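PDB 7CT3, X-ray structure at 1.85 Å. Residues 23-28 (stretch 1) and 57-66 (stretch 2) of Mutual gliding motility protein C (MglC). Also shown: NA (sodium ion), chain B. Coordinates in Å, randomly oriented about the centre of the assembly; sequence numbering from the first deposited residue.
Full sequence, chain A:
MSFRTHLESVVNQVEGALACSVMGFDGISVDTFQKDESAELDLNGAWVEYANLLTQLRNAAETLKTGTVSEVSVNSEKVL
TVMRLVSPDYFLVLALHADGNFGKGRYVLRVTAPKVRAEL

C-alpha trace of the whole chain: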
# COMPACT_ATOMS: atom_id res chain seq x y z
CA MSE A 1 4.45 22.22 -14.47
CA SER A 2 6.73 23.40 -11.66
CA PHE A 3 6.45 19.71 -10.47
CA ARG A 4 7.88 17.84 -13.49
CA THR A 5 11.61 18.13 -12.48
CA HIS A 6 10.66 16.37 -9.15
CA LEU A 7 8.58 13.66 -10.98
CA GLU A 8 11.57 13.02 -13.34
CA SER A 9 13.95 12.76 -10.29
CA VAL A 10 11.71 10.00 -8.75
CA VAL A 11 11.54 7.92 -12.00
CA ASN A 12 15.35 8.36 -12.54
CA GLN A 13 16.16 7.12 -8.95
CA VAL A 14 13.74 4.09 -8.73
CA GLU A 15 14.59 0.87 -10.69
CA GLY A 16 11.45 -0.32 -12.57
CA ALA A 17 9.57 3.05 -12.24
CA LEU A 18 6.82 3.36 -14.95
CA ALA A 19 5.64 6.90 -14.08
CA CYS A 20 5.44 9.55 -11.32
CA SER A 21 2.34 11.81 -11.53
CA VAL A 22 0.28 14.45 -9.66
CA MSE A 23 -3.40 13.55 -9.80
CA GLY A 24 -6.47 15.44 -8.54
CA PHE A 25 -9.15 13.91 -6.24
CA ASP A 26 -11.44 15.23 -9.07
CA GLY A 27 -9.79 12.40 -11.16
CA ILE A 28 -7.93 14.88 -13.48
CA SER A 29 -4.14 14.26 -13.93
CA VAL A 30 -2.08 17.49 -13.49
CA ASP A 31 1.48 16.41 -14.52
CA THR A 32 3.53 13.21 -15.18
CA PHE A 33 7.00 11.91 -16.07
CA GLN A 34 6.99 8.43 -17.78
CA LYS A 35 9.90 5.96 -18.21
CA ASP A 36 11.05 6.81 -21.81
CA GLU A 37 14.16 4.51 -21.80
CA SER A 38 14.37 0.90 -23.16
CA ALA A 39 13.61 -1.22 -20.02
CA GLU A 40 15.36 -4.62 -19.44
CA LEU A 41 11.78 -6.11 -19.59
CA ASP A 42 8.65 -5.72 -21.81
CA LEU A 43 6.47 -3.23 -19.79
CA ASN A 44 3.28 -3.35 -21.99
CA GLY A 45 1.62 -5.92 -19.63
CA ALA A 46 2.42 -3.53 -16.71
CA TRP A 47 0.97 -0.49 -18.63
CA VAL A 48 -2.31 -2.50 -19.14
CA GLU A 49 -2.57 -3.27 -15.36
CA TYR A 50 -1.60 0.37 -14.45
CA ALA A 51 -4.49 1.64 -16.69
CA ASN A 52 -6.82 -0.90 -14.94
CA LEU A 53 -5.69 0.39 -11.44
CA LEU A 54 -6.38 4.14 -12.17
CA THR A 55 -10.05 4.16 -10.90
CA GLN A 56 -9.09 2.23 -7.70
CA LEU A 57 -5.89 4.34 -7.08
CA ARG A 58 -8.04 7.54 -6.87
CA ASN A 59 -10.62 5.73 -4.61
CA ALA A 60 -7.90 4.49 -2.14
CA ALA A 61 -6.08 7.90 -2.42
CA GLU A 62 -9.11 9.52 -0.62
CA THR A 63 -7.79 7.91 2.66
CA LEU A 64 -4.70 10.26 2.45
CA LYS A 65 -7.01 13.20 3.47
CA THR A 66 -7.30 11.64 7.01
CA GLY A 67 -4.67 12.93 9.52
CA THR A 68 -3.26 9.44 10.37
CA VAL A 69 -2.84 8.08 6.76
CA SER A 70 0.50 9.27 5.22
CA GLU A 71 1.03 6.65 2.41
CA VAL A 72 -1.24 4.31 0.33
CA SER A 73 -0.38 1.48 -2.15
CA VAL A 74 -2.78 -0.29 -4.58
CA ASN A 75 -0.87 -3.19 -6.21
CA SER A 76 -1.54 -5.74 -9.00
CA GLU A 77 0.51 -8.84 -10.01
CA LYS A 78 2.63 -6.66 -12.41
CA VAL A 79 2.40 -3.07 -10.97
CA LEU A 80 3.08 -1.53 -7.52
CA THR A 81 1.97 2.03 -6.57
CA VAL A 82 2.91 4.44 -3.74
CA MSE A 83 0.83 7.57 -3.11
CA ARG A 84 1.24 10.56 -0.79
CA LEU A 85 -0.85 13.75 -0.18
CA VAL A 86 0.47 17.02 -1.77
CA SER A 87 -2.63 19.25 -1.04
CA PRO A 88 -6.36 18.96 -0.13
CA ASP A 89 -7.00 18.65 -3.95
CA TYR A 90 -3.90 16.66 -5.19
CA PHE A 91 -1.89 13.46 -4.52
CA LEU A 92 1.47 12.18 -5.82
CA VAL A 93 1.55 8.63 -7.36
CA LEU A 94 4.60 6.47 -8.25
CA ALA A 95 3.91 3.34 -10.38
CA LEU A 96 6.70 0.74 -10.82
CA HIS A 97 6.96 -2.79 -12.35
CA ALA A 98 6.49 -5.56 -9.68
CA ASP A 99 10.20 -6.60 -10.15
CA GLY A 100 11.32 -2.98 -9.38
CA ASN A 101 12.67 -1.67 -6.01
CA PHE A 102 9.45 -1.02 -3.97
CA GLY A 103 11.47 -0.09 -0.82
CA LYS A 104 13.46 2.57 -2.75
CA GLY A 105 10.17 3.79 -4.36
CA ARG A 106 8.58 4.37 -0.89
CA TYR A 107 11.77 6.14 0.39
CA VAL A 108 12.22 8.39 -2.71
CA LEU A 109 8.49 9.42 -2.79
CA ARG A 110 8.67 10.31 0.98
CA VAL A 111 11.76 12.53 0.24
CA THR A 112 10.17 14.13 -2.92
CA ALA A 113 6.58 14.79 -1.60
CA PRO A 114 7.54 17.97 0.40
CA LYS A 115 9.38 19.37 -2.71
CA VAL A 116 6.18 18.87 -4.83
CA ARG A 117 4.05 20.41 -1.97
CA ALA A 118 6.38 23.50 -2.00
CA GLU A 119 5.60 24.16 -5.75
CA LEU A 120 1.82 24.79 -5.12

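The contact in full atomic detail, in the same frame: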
# COMPACT_ATOMS: atom_id res chain seq x y z
N MSE A 23 -2.04 13.86 -9.42
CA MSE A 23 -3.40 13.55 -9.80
C MSE A 23 -4.34 14.31 -8.86
O MSE A 23 -4.04 14.45 -7.68
CB MSE A 23 -3.59 12.03 -9.69
CG MSE A 23 -5.02 11.55 -9.75
SE MSE A 23 -5.65 11.50 -11.59
CE MSE A 23 -4.28 10.50 -12.59
N GLY A 24 -5.46 14.81 -9.38
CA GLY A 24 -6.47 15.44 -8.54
C GLY A 24 -7.44 14.43 -7.98
O GLY A 24 -7.69 13.41 -8.64
N PHE A 25 -8.02 14.70 -6.81
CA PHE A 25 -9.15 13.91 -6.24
C PHE A 25 -10.39 14.07 -7.13
O PHE A 25 -11.31 13.24 -7.02
CB PHE A 25 -9.39 14.30 -4.78
CG PHE A 25 -8.28 13.89 -3.85
CD1 PHE A 25 -8.06 12.55 -3.57
CD2 PHE A 25 -7.45 14.83 -3.26
CE1 PHE A 25 -7.04 12.16 -2.72
CE2 PHE A 25 -6.44 14.44 -2.40
CZ PHE A 25 -6.23 13.10 -2.13
N ASP A 26 -10.41 15.07 -8.01
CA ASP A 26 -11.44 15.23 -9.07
C ASP A 26 -11.17 14.26 -10.23
O ASP A 26 -11.96 14.27 -11.19
CB ASP A 26 -11.54 16.68 -9.56
CG ASP A 26 -10.29 17.26 -10.21
OD1 ASP A 26 -9.26 16.54 -10.29
OD2 ASP A 26 -10.34 18.43 -10.62
N GLY A 27 -10.11 13.44 -10.16
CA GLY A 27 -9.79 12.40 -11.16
C GLY A 27 -9.12 12.97 -12.40
O GLY A 27 -9.03 12.25 -13.41
N ILE A 28 -8.65 14.22 -12.35
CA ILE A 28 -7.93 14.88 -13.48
C ILE A 28 -6.43 14.89 -13.17
O ILE A 28 -6.06 15.49 -12.14
CB ILE A 28 -8.49 16.29 -13.74
CG1 ILE A 28 -9.98 16.25 -14.13
CG2 ILE A 28 -7.66 17.03 -14.78
CD1 ILE A 28 -10.30 15.26 -15.23
N LEU A 57 -6.94 3.46 -7.66
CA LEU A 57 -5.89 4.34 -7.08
C LEU A 57 -6.56 5.59 -6.50
O LEU A 57 -6.30 5.91 -5.33
CB LEU A 57 -4.86 4.73 -8.15
CG LEU A 57 -3.91 3.62 -8.58
CD1 LEU A 57 -3.04 4.08 -9.74
CD2 LEU A 57 -3.03 3.18 -7.42
N ARG A 58 -7.40 6.26 -7.29
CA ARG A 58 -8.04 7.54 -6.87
C ARG A 58 -9.00 7.27 -5.70
O ARG A 58 -9.09 8.12 -4.81
CB ARG A 58 -8.72 8.23 -8.05
CG ARG A 58 -9.10 9.68 -7.79
CD ARG A 58 -10.52 10.00 -8.21
NE ARG A 58 -11.47 9.21 -7.43
CZ ARG A 58 -11.97 9.55 -6.24
NH1 ARG A 58 -11.64 10.70 -5.67
NH2 ARG A 58 -12.80 8.73 -5.62
N ASN A 59 -9.69 6.12 -5.70
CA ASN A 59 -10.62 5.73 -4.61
C ASN A 59 -9.82 5.57 -3.31
O ASN A 59 -10.20 6.18 -2.30
CB ASN A 59 -11.40 4.45 -4.93
CG ASN A 59 -12.43 4.63 -6.02
OD1 ASN A 59 -12.84 5.75 -6.34
ND2 ASN A 59 -12.86 3.53 -6.60
N ALA A 60 -8.75 4.77 -3.32
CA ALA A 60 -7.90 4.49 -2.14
C ALA A 60 -7.17 5.77 -1.71
O ALA A 60 -6.99 5.97 -0.48
CB ALA A 60 -6.93 3.37 -2.44
N ALA A 61 -6.80 6.63 -2.66
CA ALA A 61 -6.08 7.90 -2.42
C ALA A 61 -6.89 8.80 -1.47
O ALA A 61 -6.26 9.55 -0.69
CB ALA A 61 -5.79 8.60 -3.73
N GLU A 62 -8.22 8.72 -1.50
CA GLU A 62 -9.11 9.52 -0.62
C GLU A 62 -8.68 9.37 0.85
O GLU A 62 -8.80 10.35 1.60
CB GLU A 62 -10.57 9.11 -0.83
CG GLU A 62 -11.13 9.60 -2.15
CD GLU A 62 -11.65 11.03 -2.14
OE1 GLU A 62 -11.78 11.62 -1.05
OE2 GLU A 62 -11.92 11.56 -3.24
N THR A 63 -8.19 8.19 1.25
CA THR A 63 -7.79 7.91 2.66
C THR A 63 -6.64 8.84 3.09
O THR A 63 -6.54 9.11 4.30
CB THR A 63 -7.46 6.43 2.88
OG1 THR A 63 -6.28 6.08 2.15
CG2 THR A 63 -8.60 5.51 2.48
N LEU A 64 -5.83 9.33 2.15
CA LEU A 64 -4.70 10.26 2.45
C LEU A 64 -5.18 11.55 3.11
O LEU A 64 -4.37 12.19 3.80
CB LEU A 64 -3.95 10.60 1.16
CG LEU A 64 -3.11 9.47 0.56
CD1 LEU A 64 -2.76 9.79 -0.89
CD2 LEU A 64 -1.86 9.24 1.39
N LYS A 65 -6.44 11.95 2.90
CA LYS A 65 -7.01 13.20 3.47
C LYS A 65 -7.20 13.07 4.99
O LYS A 65 -7.36 14.12 5.63
CB LYS A 65 -8.35 13.53 2.80
CG LYS A 65 -8.24 13.90 1.33
CD LYS A 65 -9.53 14.45 0.77
CE LYS A 65 -9.72 14.13 -0.69
NZ LYS A 65 -11.08 14.48 -1.16
N THR A 66 -7.21 11.86 5.54
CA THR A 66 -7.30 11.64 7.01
C THR A 66 -5.93 11.93 7.62
O THR A 66 -4.92 11.60 6.97
CB THR A 66 -7.76 10.22 7.37
OG1 THR A 66 -6.70 9.33 7.02
CG2 THR A 66 -9.04 9.82 6.68
NA NA B . -3.00 12.23 5.65
O HOH W 1 -3.56 14.60 6.09
O HOH W 2 -0.96 12.94 4.62

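Stretch 1 leaves a strand and reverses direction in a type I beta turn from Gly-24 to Gly-27, and this turn rests against the last part of a helix and the 3-10 segment that follows it. Met-23, a selenomethionine, directs its CA-to-CB bond toward stretch 2 but stops short of contact.

Gly-24 opens the turn: its O accepts a hydrogen bond from Gly-27 N at 2.9 Å, and its N donates to Ile-28 O, also at 2.9 Å. The absence of a side chain matters here, because a CB would lie about 2.2 Å from Asp-26 OD1.

Phe-25 dominates the contact. Its backbone O accepts a hydrogen bond from Arg-58 NH1 at 2.9 Å, although the N-H...O angle of 132° is well short of linear. The same NH1 lies 2.6 Å from Glu-62 OE2 in a salt bridge, so the long arginine side chain reaches the turn while held by a carboxylate of its own stretch. The Phe-25 ring offers one face to Lys-65: CE sits 3.4 Å from the ring centroid, nearly on the normal, a CH-pi contact, and NZ is 4.3 Å from that centroid in a cation-pi arrangement. A flexible lysine suits this place, since its chain can cover the aromatic face while NZ forms a salt bridge with Glu-62 OE1 at 2.9 Å. At the ring edge lies Ala-61 O, 3.4 Å from Phe-25 CE1; the methyl Ala-61 CB is 3.9 Å from the same Phe-25 CE1 and makes an apolar contact.

The CA-to-CB bond of Asp-26 points away from stretch 2, and its OD1 accepts from Ile-28 N at 3.2 Å. Gly-27 has a positive phi, which favours glycine, and its CA packs 3.9 Å from Arg-58 CD. Ile-28 lies beyond the reach of stretch 2.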